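Local coordinates for insecticidal crystal protein Cry7Cal (Bacillus thuringiensis, PDB 5ZI1), which is an insecticidal toxin active against the locust Locusta migratoria manilensis, and probably binds a receptor, as the delta endotoxin family generally does, at residues Val143-Ala148 with Asp188-Trp193; Ile487-Thr492 with Leu557-Leu562; Arg311-Thr316 with Ser341-Thr346; Thr266-Trp271 with Asn396-Ser401. All blocks are in the same frame, centred on the assembly; numbering follows the deposited sequence.

Contact 1: residues Val143-Ala148 with Asp188-Trp193; sequences VYAQAA and DHCVKW
Tyr144 and His189 meet ring against ring at an angle that belongs to neither a parallel stack nor an edge-to-face pair: the planes are inclined at 36° while the centroids lie only 4.0 Å apart. The tilt brings the CD2 corner of the imidazole closest to the phenol, with His189 CD2 3.3 Å from Tyr144 CE1 and offset toward the rim of the phenol face. Tyr144 lies over one face of the imidazole and Trp193 CD1, one helical turn further along the same helix, over the opposite one, so His189 is sandwiched between two aromatic side chains. Both Tyr144 and His189 reach the interface with CG anti to the backbone N (chi1 -179° in Tyr144), which sends each ring out from its own helix toward the other. Next to them Cys190 lies against the rim of the phenol, its SG 4.0 Å from Tyr144 CD1, in a sulfur-aromatic contact made at the ring edge. The same SG packs on Ala145 CB at 3.9 Å. A small methyl and a compact, polarisable thiol suit this place, because here the backbones come nearest, Ala145 CA being 6.6 Å from Cys190 CA. The two helices, 141-165 and 169-202, run nearly antiparallel (160°) in the all-helical N-terminal domain of the toxin. Val226 of helix 208-227 packs on both Ala145 and Cys190, while helix 54-67 lies against Val143 and Gln146.

Contact 2: residues Ile487-Thr492 with Leu557-Leu562; sequences IDSAST and LKYSYL
Tyr559 and Thr492 touch where the threonine methyl meets the phenol end of the ring, Thr492 CG2 lying 4.1 Å from Tyr559 OH, with the threonine side chain standing roughly perpendicular to that of the tyrosine. Ser489 does not bond the phenol directly, since its OG is 4.5 Å from Tyr559 OH. Instead a water spans the gap, 2.8 Å from Ser489 OG and equally far from Tyr559 OH, and it lies in the plane of the tyrosine ring. A long tyrosine that ends in a hydroxyl suits this place: its ring can pack on apolar neighbours while its tip joins a polar chain. Ser489, Thr492 and the preceding strand 484-487 belong to the C-terminal domain of the toxin core, a beta-sandwich, and the loop faces the residues that lead into strand 560-571. Behind the water, Ser489 OG is 2.6 Å from Thr492 OG1, a hydrogen bond within the loop. Thr492 OG1 also bonds Gly494 O; with the hydroxyl held at both places, the methyl is the branch that faces the tyrosine. Further out, Arg527 of strand 521-530 makes a cation-pi contact with the Tyr559 ring, and Ile496 packs on both Ser489 and Tyr559.

Contact 3: residues Arg311-Thr316 with Ser341-Thr346; sequences RFAIWT and STLSHT
A classic beta bulge, in which Thr342 and Leu343 both face Ala303, marks the start of edge strand 343-348 in a four-stranded antiparallel sheet of the middle domain, the beta-prism of three-domain Cry toxins. Strands 312-324 and 343-348 are not neighbours in that sheet: strand 294-306 runs between them, and the contact reaches across it chiefly by side chains. At one point Leu343 lays its CD1 branch against the methyl of Ala313, with CD1 3.9 Å from CB. The leucine has CG anti to its carbonyl carbon (chi1 -50°), and its chain is long enough to bridge to an alanine that offers just one carbon. Phe394 packs on both residues and extends this apolar patch. Where the backbones draw closer, Thr316 CA being 6.3 Å from Ser341 CA, small side chains are appropriate. Here Thr316 OG1 rests 3.5 Å from Ser341 CB, and Thr316 CG2 lies 4.1 Å from the same carbon. These are van der Waals touches; the hydroxyls bond elsewhere, Thr316 OG1 to Thr337 O and Ser341 OG to Ser338 O. Both partners are backbone carbonyls in the connection that follows strand 331-336. The chemistry thus divides: across the segments it is van der Waals, carbon on carbon at Leu343 and oxygen or methyl on carbon at Thr316, while the hydroxyls bond to that connection and no hydrogen bond joins the two segments directly.

Contact 4: residues Thr266-Trp271 with Asn396-Ser401; sequences TKYPDW and NNIPSS
Neither backbone forms a strand at the meeting point, where two loops face each other with Tyr268 CA 9.9 Å from Ile398 CA, a gap that side chains must fill. Ile398 does so with its CG2 branch, which approaches the Tyr268 ring obliquely and lies 3.6 Å from CE1 and 3.8 Å from OH. With CG1 anti to the carbonyl carbon (chi1 -55°), CG2 stands anti to the backbone N, where it meets the tyrosine, and the two side chains lie alongside each other, pointing opposite ways. The far end of isoleucine is used as well: its CD1 packs against Phe312 of strand 312-324, so a branched aliphatic residue serves two neighbours at once. Pro399 adds a looser touch at the margin, with CD 4.3 Å from Tyr268 OH. One face of the tyrosine ring is covered by Lys267 CG, centred 4.1 Å above it. The phenol oxygen is hydrogen-bonded to Asp310 OD2, so tyrosine suits a site that is apolar along the ring and polar at its tip. On the other loop, Asn396 OD1 accepts a hydrogen bond from Ile398 N at 2.9 Å with an N-H...O angle of 153°, the donor standing well above the carbonyl plane. That bond closes a turn just ahead of the isoleucine, consistent with fixing the direction of its side chain. An asparagine accepting from the backbone N two residues on is the defining feature of an Asx turn, here placed in the loop that leads from strand 387-393 to strand 404-407 in the beta-prism middle domain.

Overall arrangement
Contact 1 is the most buried and the only one between helices; contact 4 also buries its two main partners, though in outlying loops, and contacts 2 and 3 are partly buried. The N-terminal helices and the C-terminal domain meet where Val191 of contact 1 packs on Ala490 and Ser491 of contact 2, the centres of the two contacts being about 17 Å apart. Contacts 3 and 4 share the middle domain and touch directly, Arg311 N lying 2.7 Å from Asn397 OD1 in a probable hydrogen bond. The chemistry varies with place: aromatic and sulfur packing between helices, a water bridge at a loop, small aliphatic and hydroxyl-bearing side chains across an intervening strand, and a tyrosine-isoleucine pair between loops.

Contact 1: residues Val143-Ala148 with Asp188-Trp193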
loop_
_atom_site.group_PDB
_atom_site.type_symbol
_atom_site.label_atom_id
_atom_site.label_comp_id
_atom_site.label_asym_id
_atom_site.label_seq_id
_atom_site.Cartn_x
_atom_site.Cartn_y
_atom_site.Cartn_z
ATOM N N VAL A 143 9.260 10.543 -9.404
ATOM C CA VAL A 143 10.701 10.802 -9.372
ATOM C C VAL A 143 11.119 11.281 -7.989
ATOM O O VAL A 143 12.131 10.834 -7.436
ATOM C CB VAL A 143 11.092 11.819 -10.462
ATOM C CG1 VAL A 143 12.566 12.215 -10.334
ATOM C CG2 VAL A 143 10.798 11.246 -11.858
ATOM N N TYR A 144 10.339 12.191 -7.408
ATOM C CA TYR A 144 10.681 12.739 -6.101
ATOM C C TYR A 144 10.645 11.649 -5.037
ATOM O O TYR A 144 11.624 11.444 -4.307
ATOM C CB TYR A 144 9.712 13.865 -5.763
ATOM C CG TYR A 144 9.962 14.530 -4.440
ATOM C CD1 TYR A 144 9.411 14.026 -3.276
ATOM C CD2 TYR A 144 10.725 15.692 -4.357
ATOM C CE1 TYR A 144 9.628 14.636 -2.055
ATOM C CE2 TYR A 144 10.945 16.309 -3.148
ATOM C CZ TYR A 144 10.391 15.778 -1.998
ATOM O OH TYR A 144 10.594 16.397 -0.790
ATOM N N ALA A 145 9.532 10.917 -4.964
ATOM C CA ALA A 145 9.391 9.842 -3.989
ATOM C C ALA A 145 10.534 8.843 -4.079
ATOM O O ALA A 145 11.141 8.491 -3.059
ATOM C CB ALA A 145 8.051 9.144 -4.175
ATOM N N GLN A 146 10.868 8.397 -5.293
ATOM C CA GLN A 146 11.863 7.332 -5.420
ATOM C C GLN A 146 13.263 7.826 -5.065
ATOM O O GLN A 146 14.049 7.091 -4.451
ATOM C CB GLN A 146 11.838 6.746 -6.834
ATOM C CG GLN A 146 10.532 6.091 -7.186
ATOM C CD GLN A 146 10.359 4.706 -6.568
ATOM O OE1 GLN A 146 11.328 4.046 -6.205
ATOM N NE2 GLN A 146 9.108 4.256 -6.466
ATOM N N ALA A 147 13.601 9.055 -5.461
ATOM C CA ALA A 147 14.890 9.622 -5.085
ATOM C C ALA A 147 14.919 9.938 -3.600
ATOM O O ALA A 147 15.923 9.695 -2.919
ATOM C CB ALA A 147 15.170 10.878 -5.905
ATOM N N ALA A 148 13.818 10.487 -3.085
ATOM C CA ALA A 148 13.692 10.685 -1.652
ATOM C C ALA A 148 14.008 9.394 -0.922
ATOM O O ALA A 148 14.775 9.371 0.053
ATOM C CB ALA A 148 12.278 11.165 -1.322
ATOM N N ASP A 188 5.793 14.653 3.942
ATOM C CA ASP A 188 4.829 15.744 3.794
ATOM C C ASP A 188 4.661 16.136 2.338
ATOM O O ASP A 188 3.547 16.401 1.878
ATOM C CB ASP A 188 5.265 16.971 4.586
ATOM C CG ASP A 188 5.088 16.813 6.085
ATOM O OD1 ASP A 188 4.513 15.791 6.525
ATOM O OD2 ASP A 188 5.527 17.734 6.819
ATOM N N HIS A 189 5.766 16.231 1.609
ATOM C CA HIS A 189 5.674 16.576 0.200
ATOM C C HIS A 189 4.869 15.528 -0.576
ATOM O O HIS A 189 3.973 15.873 -1.353
ATOM C CB HIS A 189 7.077 16.738 -0.386
ATOM C CG HIS A 189 7.067 17.185 -1.809
ATOM N ND1 HIS A 189 7.020 18.516 -2.169
ATOM C CD2 HIS A 189 7.050 16.477 -2.966
ATOM C CE1 HIS A 189 6.998 18.608 -3.487
ATOM N NE2 HIS A 189 7.017 17.387 -3.995
ATOM N N CYS A 190 5.154 14.236 -0.358
ATOM C CA CYS A 190 4.455 13.193 -1.123
ATOM C C CYS A 190 2.964 13.182 -0.818
ATOM O O CYS A 190 2.141 13.013 -1.723
ATOM C CB CYS A 190 5.050 11.811 -0.851
ATOM S SG CYS A 190 6.755 11.620 -1.414
ATOM N N VAL A 191 2.590 13.366 0.446
ATOM C CA VAL A 191 1.173 13.317 0.787
ATOM C C VAL A 191 0.442 14.508 0.189
ATOM O O VAL A 191 -0.583 14.346 -0.479
ATOM C CB VAL A 191 0.995 13.221 2.311
ATOM C CG1 VAL A 191 -0.454 13.415 2.702
ATOM C CG2 VAL A 191 1.469 11.859 2.768
ATOM N N LYS A 192 0.981 15.718 0.385
ATOM C CA LYS A 192 0.354 16.934 -0.131
ATOM C C LYS A 192 0.061 16.838 -1.628
ATOM O O LYS A 192 -1.056 17.112 -2.073
ATOM C CB LYS A 192 1.258 18.132 0.167
ATOM C CG LYS A 192 0.995 19.393 -0.644
ATOM C CD LYS A 192 2.093 20.431 -0.333
ATOM C CE LYS A 192 1.716 21.846 -0.774
ATOM N NZ LYS A 192 0.470 22.305 -0.096
ATOM N N TRP A 193 1.053 16.443 -2.422
ATOM C CA TRP A 193 0.844 16.398 -3.860
ATOM C C TRP A 193 0.101 15.148 -4.322
ATOM O O TRP A 193 -0.532 15.193 -5.381
ATOM C CB TRP A 193 2.185 16.563 -4.575
ATOM C CG TRP A 193 2.604 18.000 -4.487
ATOM C CD1 TRP A 193 3.370 18.574 -3.513
ATOM C CD2 TRP A 193 2.205 19.062 -5.358
ATOM N NE1 TRP A 193 3.496 19.914 -3.740
ATOM C CE2 TRP A 193 2.794 20.243 -4.868
ATOM C CE3 TRP A 193 1.417 19.127 -6.517
ATOM C CZ2 TRP A 193 2.626 21.477 -5.494
ATOM C CZ3 TRP A 193 1.252 20.355 -7.136
ATOM C CH2 TRP A 193 1.852 21.511 -6.620
#

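Contact 2: residues Ile487-Thr492 with Leu557-Leu562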
loop_
_atom_site.group_PDB
_atom_site.type_symbol
_atom_site.label_atom_id
_atom_site.label_comp_id
_atom_site.label_asym_id
_atom_site.label_seq_id
_atom_site.Cartn_x
_atom_site.Cartn_y
_atom_site.Cartn_z
ATOM N N ILE A 487 -9.936 5.078 10.050
ATOM C CA ILE A 487 -9.889 6.268 9.215
ATOM C C ILE A 487 -8.734 6.119 8.237
ATOM O O ILE A 487 -7.806 5.333 8.448
ATOM C CB ILE A 487 -9.727 7.579 10.028
ATOM C CG1 ILE A 487 -8.307 7.697 10.575
ATOM C CG2 ILE A 487 -10.729 7.658 11.188
ATOM C CD1 ILE A 487 -8.063 8.993 11.266
ATOM N N ASP A 488 -8.803 6.896 7.159
ATOM C CA ASP A 488 -7.764 6.860 6.145
ATOM C C ASP A 488 -6.481 7.512 6.648
ATOM O O ASP A 488 -6.502 8.419 7.475
ATOM C CB ASP A 488 -8.232 7.562 4.876
ATOM C CG ASP A 488 -9.140 6.696 4.032
ATOM O OD1 ASP A 488 -8.900 5.463 3.936
ATOM O OD2 ASP A 488 -10.100 7.255 3.458
ATOM N N SER A 489 -5.359 7.036 6.121
ATOM C CA SER A 489 -4.051 7.618 6.374
ATOM C C SER A 489 -3.177 7.306 5.171
ATOM O O SER A 489 -2.946 6.136 4.858
ATOM C CB SER A 489 -3.427 7.067 7.666
ATOM O OG SER A 489 -2.012 7.215 7.652
ATOM N N ALA A 490 -2.680 8.353 4.516
ATOM C CA ALA A 490 -1.937 8.223 3.269
ATOM C C ALA A 490 -0.500 7.761 3.457
ATOM O O ALA A 490 0.078 7.218 2.513
ATOM C CB ALA A 490 -1.919 9.566 2.528
ATOM N N SER A 491 0.094 7.955 4.639
ATOM C CA SER A 491 1.525 7.759 4.797
ATOM C C SER A 491 1.908 6.489 5.543
ATOM O O SER A 491 3.108 6.191 5.642
ATOM C CB SER A 491 2.142 8.960 5.537
ATOM O OG SER A 491 1.624 9.053 6.848
ATOM N N THR A 492 0.947 5.746 6.090
ATOM C CA THR A 492 1.264 4.586 6.919
ATOM C C THR A 492 1.018 3.265 6.200
ATOM O O THR A 492 1.105 2.197 6.822
ATOM C CB THR A 492 0.464 4.647 8.216
ATOM O OG1 THR A 492 -0.923 4.815 7.898
ATOM C CG2 THR A 492 0.937 5.856 9.086
ATOM N N LEU A 557 -1.390 14.932 11.859
ATOM C CA LEU A 557 -0.964 13.893 12.779
ATOM C C LEU A 557 0.552 13.882 12.850
ATOM O O LEU A 557 1.240 14.062 11.846
ATOM C CB LEU A 557 -1.501 12.529 12.354
ATOM C CG LEU A 557 -2.866 12.185 12.952
ATOM C CD1 LEU A 557 -3.953 13.102 12.426
ATOM C CD2 LEU A 557 -3.236 10.730 12.678
ATOM N N LYS A 558 1.072 13.719 14.051
ATOM C CA LYS A 558 2.505 13.608 14.259
ATOM C C LYS A 558 2.721 12.455 15.223
ATOM O O LYS A 558 2.075 12.400 16.272
ATOM C CB LYS A 558 3.080 14.926 14.795
ATOM N N TYR A 559 3.589 11.521 14.851
ATOM C CA TYR A 559 3.717 10.248 15.540
ATOM C C TYR A 559 4.973 10.208 16.395
ATOM O O TYR A 559 6.029 10.698 15.996
ATOM C CB TYR A 559 3.783 9.076 14.547
ATOM C CG TYR A 559 2.484 8.782 13.864
ATOM C CD1 TYR A 559 1.484 8.069 14.518
ATOM C CD2 TYR A 559 2.253 9.205 12.556
ATOM C CE1 TYR A 559 0.285 7.802 13.894
ATOM C CE2 TYR A 559 1.056 8.924 11.916
ATOM C CZ TYR A 559 0.078 8.230 12.590
ATOM O OH TYR A 559 -1.112 7.966 11.979
ATOM N N SER A 560 4.861 9.568 17.554
ATOM C CA SER A 560 6.061 9.077 18.217
ATOM C C SER A 560 5.853 7.626 18.638
ATOM O O SER A 560 4.949 6.950 18.133
ATOM C CB SER A 560 6.435 9.964 19.409
ATOM O OG SER A 560 5.298 10.198 20.209
ATOM N N TYR A 561 6.688 7.138 19.544
ATOM C CA TYR A 561 6.659 5.759 19.988
ATOM C C TYR A 561 6.483 5.689 21.496
ATOM O O TYR A 561 6.932 6.565 22.256
ATOM C CB TYR A 561 7.927 5.021 19.578
ATOM C CG TYR A 561 8.060 4.904 18.072
ATOM C CD1 TYR A 561 8.701 5.891 17.335
ATOM C CD2 TYR A 561 7.509 3.821 17.388
ATOM C CE1 TYR A 561 8.821 5.795 15.983
ATOM C CE2 TYR A 561 7.611 3.713 16.013
ATOM C CZ TYR A 561 8.275 4.703 15.319
ATOM O OH TYR A 561 8.408 4.634 13.958
ATOM N N LEU A 562 5.847 4.604 21.911
ATOM C CA LEU A 562 5.497 4.360 23.297
ATOM C C LEU A 562 5.777 2.893 23.572
ATOM O O LEU A 562 5.150 2.020 22.966
ATOM C CB LEU A 562 4.022 4.689 23.528
ATOM C CG LEU A 562 3.387 4.315 24.864
ATOM C CD1 LEU A 562 2.178 5.109 24.965
ATOM C CD2 LEU A 562 2.941 2.833 24.945
HETATM O O HOH W 1 -1.825 9.190 9.579
#

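Contact 3: residues Arg311-Thr316 with Ser341-Thr346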
loop_
_atom_site.group_PDB
_atom_site.type_symbol
_atom_site.label_atom_id
_atom_site.label_comp_id
_atom_site.label_asym_id
_atom_site.label_seq_id
_atom_site.Cartn_x
_atom_site.Cartn_y
_atom_site.Cartn_z
ATOM N N ARG A 311 -28.678 -11.373 -27.258
ATOM C CA ARG A 311 -29.120 -12.007 -26.021
ATOM C C ARG A 311 -27.889 -12.296 -25.172
ATOM O O ARG A 311 -26.854 -12.707 -25.701
ATOM C CB ARG A 311 -29.963 -13.284 -26.312
ATOM C CG ARG A 311 -29.846 -14.431 -25.292
ATOM C CD ARG A 311 -30.900 -15.553 -25.576
ATOM N NE ARG A 311 -32.249 -15.125 -25.155
ATOM C CZ ARG A 311 -32.932 -15.646 -24.134
ATOM N NH1 ARG A 311 -32.393 -16.633 -23.426
ATOM N NH2 ARG A 311 -34.147 -15.186 -23.828
ATOM N N PHE A 312 -27.979 -12.032 -23.866
ATOM C CA PHE A 312 -26.804 -12.043 -22.995
ATOM C C PHE A 312 -27.237 -11.880 -21.552
ATOM O O PHE A 312 -28.243 -11.227 -21.264
ATOM C CB PHE A 312 -25.826 -10.921 -23.343
ATOM C CG PHE A 312 -26.465 -9.577 -23.368
ATOM C CD1 PHE A 312 -26.573 -8.819 -22.201
ATOM C CD2 PHE A 312 -26.988 -9.074 -24.558
ATOM C CE1 PHE A 312 -27.184 -7.584 -22.218
ATOM C CE2 PHE A 312 -27.589 -7.824 -24.585
ATOM C CZ PHE A 312 -27.694 -7.075 -23.406
ATOM N N ALA A 313 -26.449 -12.454 -20.650
ATOM C CA ALA A 313 -26.723 -12.318 -19.231
ATOM C C ALA A 313 -26.162 -10.996 -18.711
ATOM O O ALA A 313 -25.209 -10.443 -19.268
ATOM C CB ALA A 313 -26.132 -13.494 -18.462
ATOM N N ILE A 314 -26.810 -10.478 -17.659
ATOM C CA ILE A 314 -26.377 -9.316 -16.895
ATOM C C ILE A 314 -26.548 -9.667 -15.426
ATOM O O ILE A 314 -27.472 -10.399 -15.053
ATOM C CB ILE A 314 -27.185 -8.036 -17.216
ATOM C CG1 ILE A 314 -28.651 -8.229 -16.811
ATOM C CG2 ILE A 314 -27.059 -7.624 -18.689
ATOM C CD1 ILE A 314 -29.505 -6.976 -16.919
ATOM N N TRP A 315 -25.668 -9.125 -14.577
ATOM C CA TRP A 315 -25.805 -9.396 -13.149
ATOM C C TRP A 315 -27.027 -8.673 -12.617
ATOM O O TRP A 315 -27.276 -7.522 -12.965
ATOM C CB TRP A 315 -24.582 -8.934 -12.341
ATOM C CG TRP A 315 -23.269 -9.521 -12.717
ATOM C CD1 TRP A 315 -22.972 -10.210 -13.850
ATOM C CD2 TRP A 315 -22.060 -9.455 -11.959
ATOM N NE1 TRP A 315 -21.651 -10.578 -13.848
ATOM C CE2 TRP A 315 -21.071 -10.135 -12.692
ATOM C CE3 TRP A 315 -21.723 -8.901 -10.723
ATOM C CZ2 TRP A 315 -19.765 -10.263 -12.241
ATOM C CZ3 TRP A 315 -20.425 -9.034 -10.273
ATOM C CH2 TRP A 315 -19.462 -9.707 -11.028
ATOM N N THR A 316 -27.795 -9.356 -11.770
ATOM C CA THR A 316 -28.839 -8.681 -11.009
ATOM C C THR A 316 -28.339 -8.229 -9.638
ATOM O O THR A 316 -28.877 -7.274 -9.060
ATOM C CB THR A 316 -30.032 -9.618 -10.832
ATOM O OG1 THR A 316 -29.645 -10.720 -10.001
ATOM C CG2 THR A 316 -30.495 -10.182 -12.201
ATOM N N SER A 341 -33.418 -13.213 -11.004
ATOM C CA SER A 341 -32.237 -13.917 -11.466
ATOM C C SER A 341 -32.579 -15.375 -11.735
ATOM O O SER A 341 -33.357 -15.991 -11.005
ATOM C CB SER A 341 -31.125 -13.838 -10.428
ATOM O OG SER A 341 -31.507 -14.552 -9.266
ATOM N N THR A 342 -31.979 -15.920 -12.787
ATOM C CA THR A 342 -32.099 -17.329 -13.146
ATOM C C THR A 342 -30.743 -18.019 -13.139
ATOM O O THR A 342 -30.660 -19.212 -13.470
ATOM C CB THR A 342 -32.739 -17.482 -14.538
ATOM O OG1 THR A 342 -31.941 -16.785 -15.502
ATOM C CG2 THR A 342 -34.140 -16.900 -14.564
ATOM N N LEU A 343 -29.676 -17.291 -12.795
ATOM C CA LEU A 343 -28.312 -17.790 -12.860
ATOM C C LEU A 343 -27.582 -17.366 -11.599
ATOM O O LEU A 343 -27.880 -16.321 -11.010
ATOM C CB LEU A 343 -27.558 -17.274 -14.093
ATOM C CG LEU A 343 -28.241 -17.407 -15.459
ATOM C CD1 LEU A 343 -27.626 -16.445 -16.480
ATOM C CD2 LEU A 343 -28.192 -18.852 -15.976
ATOM N N SER A 344 -26.607 -18.184 -11.209
ATOM C CA SER A 344 -25.930 -18.030 -9.933
ATOM C C SER A 344 -24.590 -18.737 -9.998
ATOM O O SER A 344 -24.496 -19.839 -10.533
ATOM C CB SER A 344 -26.771 -18.604 -8.792
ATOM O OG SER A 344 -26.048 -18.588 -7.572
ATOM N N HIS A 345 -23.557 -18.097 -9.461
ATOM C CA HIS A 345 -22.284 -18.773 -9.277
ATOM C C HIS A 345 -21.670 -18.322 -7.965
ATOM O O HIS A 345 -21.731 -17.143 -7.604
ATOM C CB HIS A 345 -21.313 -18.513 -10.430
ATOM C CG HIS A 345 -20.126 -19.427 -10.426
ATOM N ND1 HIS A 345 -19.017 -19.215 -9.624
ATOM C CD2 HIS A 345 -19.885 -20.574 -11.111
ATOM C CE1 HIS A 345 -18.139 -20.183 -9.833
ATOM N NE2 HIS A 345 -18.642 -21.021 -10.732
ATOM N N THR A 346 -21.092 -19.268 -7.245
ATOM C CA THR A 346 -20.423 -18.973 -5.987
ATOM C C THR A 346 -18.969 -19.390 -6.122
ATOM O O THR A 346 -18.675 -20.556 -6.404
ATOM C CB THR A 346 -21.104 -19.679 -4.814
ATOM O OG1 THR A 346 -22.461 -19.231 -4.709
ATOM C CG2 THR A 346 -20.393 -19.352 -3.510
#

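Contact 4: residues Thr266-Trp271 with Asn396-Ser401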
loop_
_atom_site.group_PDB
_atom_site.type_symbol
_atom_site.label_atom_id
_atom_site.label_comp_id
_atom_site.label_asym_id
_atom_site.label_seq_id
_atom_site.Cartn_x
_atom_site.Cartn_y
_atom_site.Cartn_z
ATOM N N THR A 266 -23.162 3.476 -31.405
ATOM C CA THR A 266 -24.317 3.920 -30.630
ATOM C C THR A 266 -24.948 2.777 -29.847
ATOM O O THR A 266 -25.539 3.008 -28.787
ATOM C CB THR A 266 -25.362 4.574 -31.534
ATOM O OG1 THR A 266 -26.176 3.561 -32.129
ATOM C CG2 THR A 266 -24.696 5.388 -32.622
ATOM N N LYS A 267 -24.815 1.538 -30.330
ATOM C CA LYS A 267 -25.408 0.409 -29.625
ATOM C C LYS A 267 -24.488 -0.125 -28.529
ATOM O O LYS A 267 -24.962 -0.647 -27.512
ATOM C CB LYS A 267 -25.742 -0.701 -30.618
ATOM C CG LYS A 267 -26.542 -1.826 -30.043
ATOM C CD LYS A 267 -27.403 -2.471 -31.123
ATOM C CE LYS A 267 -27.474 -3.970 -30.916
ATOM N NZ LYS A 267 -28.136 -4.702 -32.062
ATOM N N TYR A 268 -23.181 -0.013 -28.718
ATOM C CA TYR A 268 -22.199 -0.496 -27.754
ATOM C C TYR A 268 -21.385 0.676 -27.196
ATOM O O TYR A 268 -20.176 0.769 -27.424
ATOM C CB TYR A 268 -21.307 -1.534 -28.427
ATOM C CG TYR A 268 -22.092 -2.671 -29.050
ATOM C CD1 TYR A 268 -22.741 -3.600 -28.252
ATOM C CD2 TYR A 268 -22.191 -2.812 -30.435
ATOM C CE1 TYR A 268 -23.466 -4.632 -28.797
ATOM C CE2 TYR A 268 -22.910 -3.850 -30.996
ATOM C CZ TYR A 268 -23.545 -4.756 -30.172
ATOM O OH TYR A 268 -24.275 -5.797 -30.704
ATOM N N PRO A 269 -22.015 1.599 -26.482
ATOM C CA PRO A 269 -21.266 2.766 -25.989
ATOM C C PRO A 269 -20.356 2.395 -24.826
ATOM O O PRO A 269 -20.467 1.320 -24.224
ATOM C CB PRO A 269 -22.363 3.747 -25.549
ATOM C CG PRO A 269 -23.496 2.852 -25.133
ATOM C CD PRO A 269 -23.401 1.586 -25.983
ATOM N N ASP A 270 -19.407 3.292 -24.549
ATOM C CA ASP A 270 -18.666 3.232 -23.292
ATOM C C ASP A 270 -19.621 3.322 -22.107
ATOM O O ASP A 270 -20.626 4.037 -22.137
ATOM C CB ASP A 270 -17.648 4.363 -23.206
ATOM C CG ASP A 270 -16.502 4.200 -24.185
ATOM O OD1 ASP A 270 -16.401 3.135 -24.817
ATOM O OD2 ASP A 270 -15.688 5.145 -24.311
ATOM N N TRP A 271 -19.288 2.603 -21.040
ATOM C CA TRP A 271 -20.161 2.598 -19.874
ATOM C C TRP A 271 -20.220 3.960 -19.168
ATOM O O TRP A 271 -21.190 4.201 -18.438
ATOM C CB TRP A 271 -19.722 1.499 -18.889
ATOM C CG TRP A 271 -18.372 1.749 -18.237
ATOM C CD1 TRP A 271 -17.163 1.242 -18.629
ATOM C CD2 TRP A 271 -18.100 2.582 -17.096
ATOM N NE1 TRP A 271 -16.164 1.700 -17.808
ATOM C CE2 TRP A 271 -16.711 2.522 -16.855
ATOM C CE3 TRP A 271 -18.897 3.359 -16.249
ATOM C CZ2 TRP A 271 -16.101 3.210 -15.796
ATOM C CZ3 TRP A 271 -18.287 4.042 -15.190
ATOM C CH2 TRP A 271 -16.908 3.963 -14.983
ATOM N N ASN A 396 -24.245 -15.251 -24.054
ATOM C CA ASN A 396 -23.784 -14.030 -24.690
ATOM C C ASN A 396 -23.561 -14.301 -26.173
ATOM O O ASN A 396 -22.650 -15.047 -26.546
ATOM C CB ASN A 396 -22.501 -13.524 -24.009
ATOM C CG ASN A 396 -21.872 -12.373 -24.739
ATOM O OD1 ASN A 396 -22.532 -11.673 -25.517
ATOM N ND2 ASN A 396 -20.583 -12.162 -24.500
ATOM N N ASN A 397 -24.399 -13.722 -27.024
ATOM C CA ASN A 397 -24.224 -13.851 -28.462
ATOM C C ASN A 397 -23.827 -12.530 -29.102
ATOM O O ASN A 397 -23.993 -12.363 -30.320
ATOM C CB ASN A 397 -25.487 -14.423 -29.127
ATOM C CG ASN A 397 -26.681 -13.468 -29.085
ATOM O OD1 ASN A 397 -26.567 -12.273 -28.754
ATOM N ND2 ASN A 397 -27.841 -13.996 -29.442
ATOM N N ILE A 398 -23.342 -11.578 -28.301
ATOM C CA ILE A 398 -22.789 -10.350 -28.883
ATOM C C ILE A 398 -21.487 -10.695 -29.592
ATOM O O ILE A 398 -20.667 -11.442 -29.029
ATOM C CB ILE A 398 -22.561 -9.291 -27.802
ATOM C CG1 ILE A 398 -23.839 -9.025 -27.021
ATOM C CG2 ILE A 398 -22.106 -7.989 -28.423
ATOM C CD1 ILE A 398 -23.579 -8.414 -25.662
ATOM N N PRO A 399 -21.269 -10.223 -30.822
ATOM C CA PRO A 399 -20.006 -10.514 -31.511
ATOM C C PRO A 399 -18.816 -10.110 -30.654
ATOM O O PRO A 399 -18.834 -9.077 -29.976
ATOM C CB PRO A 399 -20.092 -9.674 -32.789
ATOM C CG PRO A 399 -21.537 -9.430 -33.004
ATOM C CD PRO A 399 -22.176 -9.405 -31.644
ATOM N N SER A 400 -17.775 -10.948 -30.697
ATOM C CA SER A 400 -16.625 -10.782 -29.818
ATOM C C SER A 400 -15.966 -9.427 -29.992
ATOM O O SER A 400 -15.443 -8.866 -29.019
ATOM C CB SER A 400 -15.616 -11.887 -30.085
ATOM O OG SER A 400 -16.198 -13.129 -29.756
ATOM N N SER A 401 -15.976 -8.890 -31.213
ATOM C CA SER A 401 -15.372 -7.592 -31.474
ATOM C C SER A 401 -16.191 -6.448 -30.896
ATOM O O SER A 401 -15.737 -5.301 -30.939
ATOM C CB SER A 401 -15.184 -7.383 -32.976
ATOM O OG SER A 401 -16.425 -7.136 -33.614
#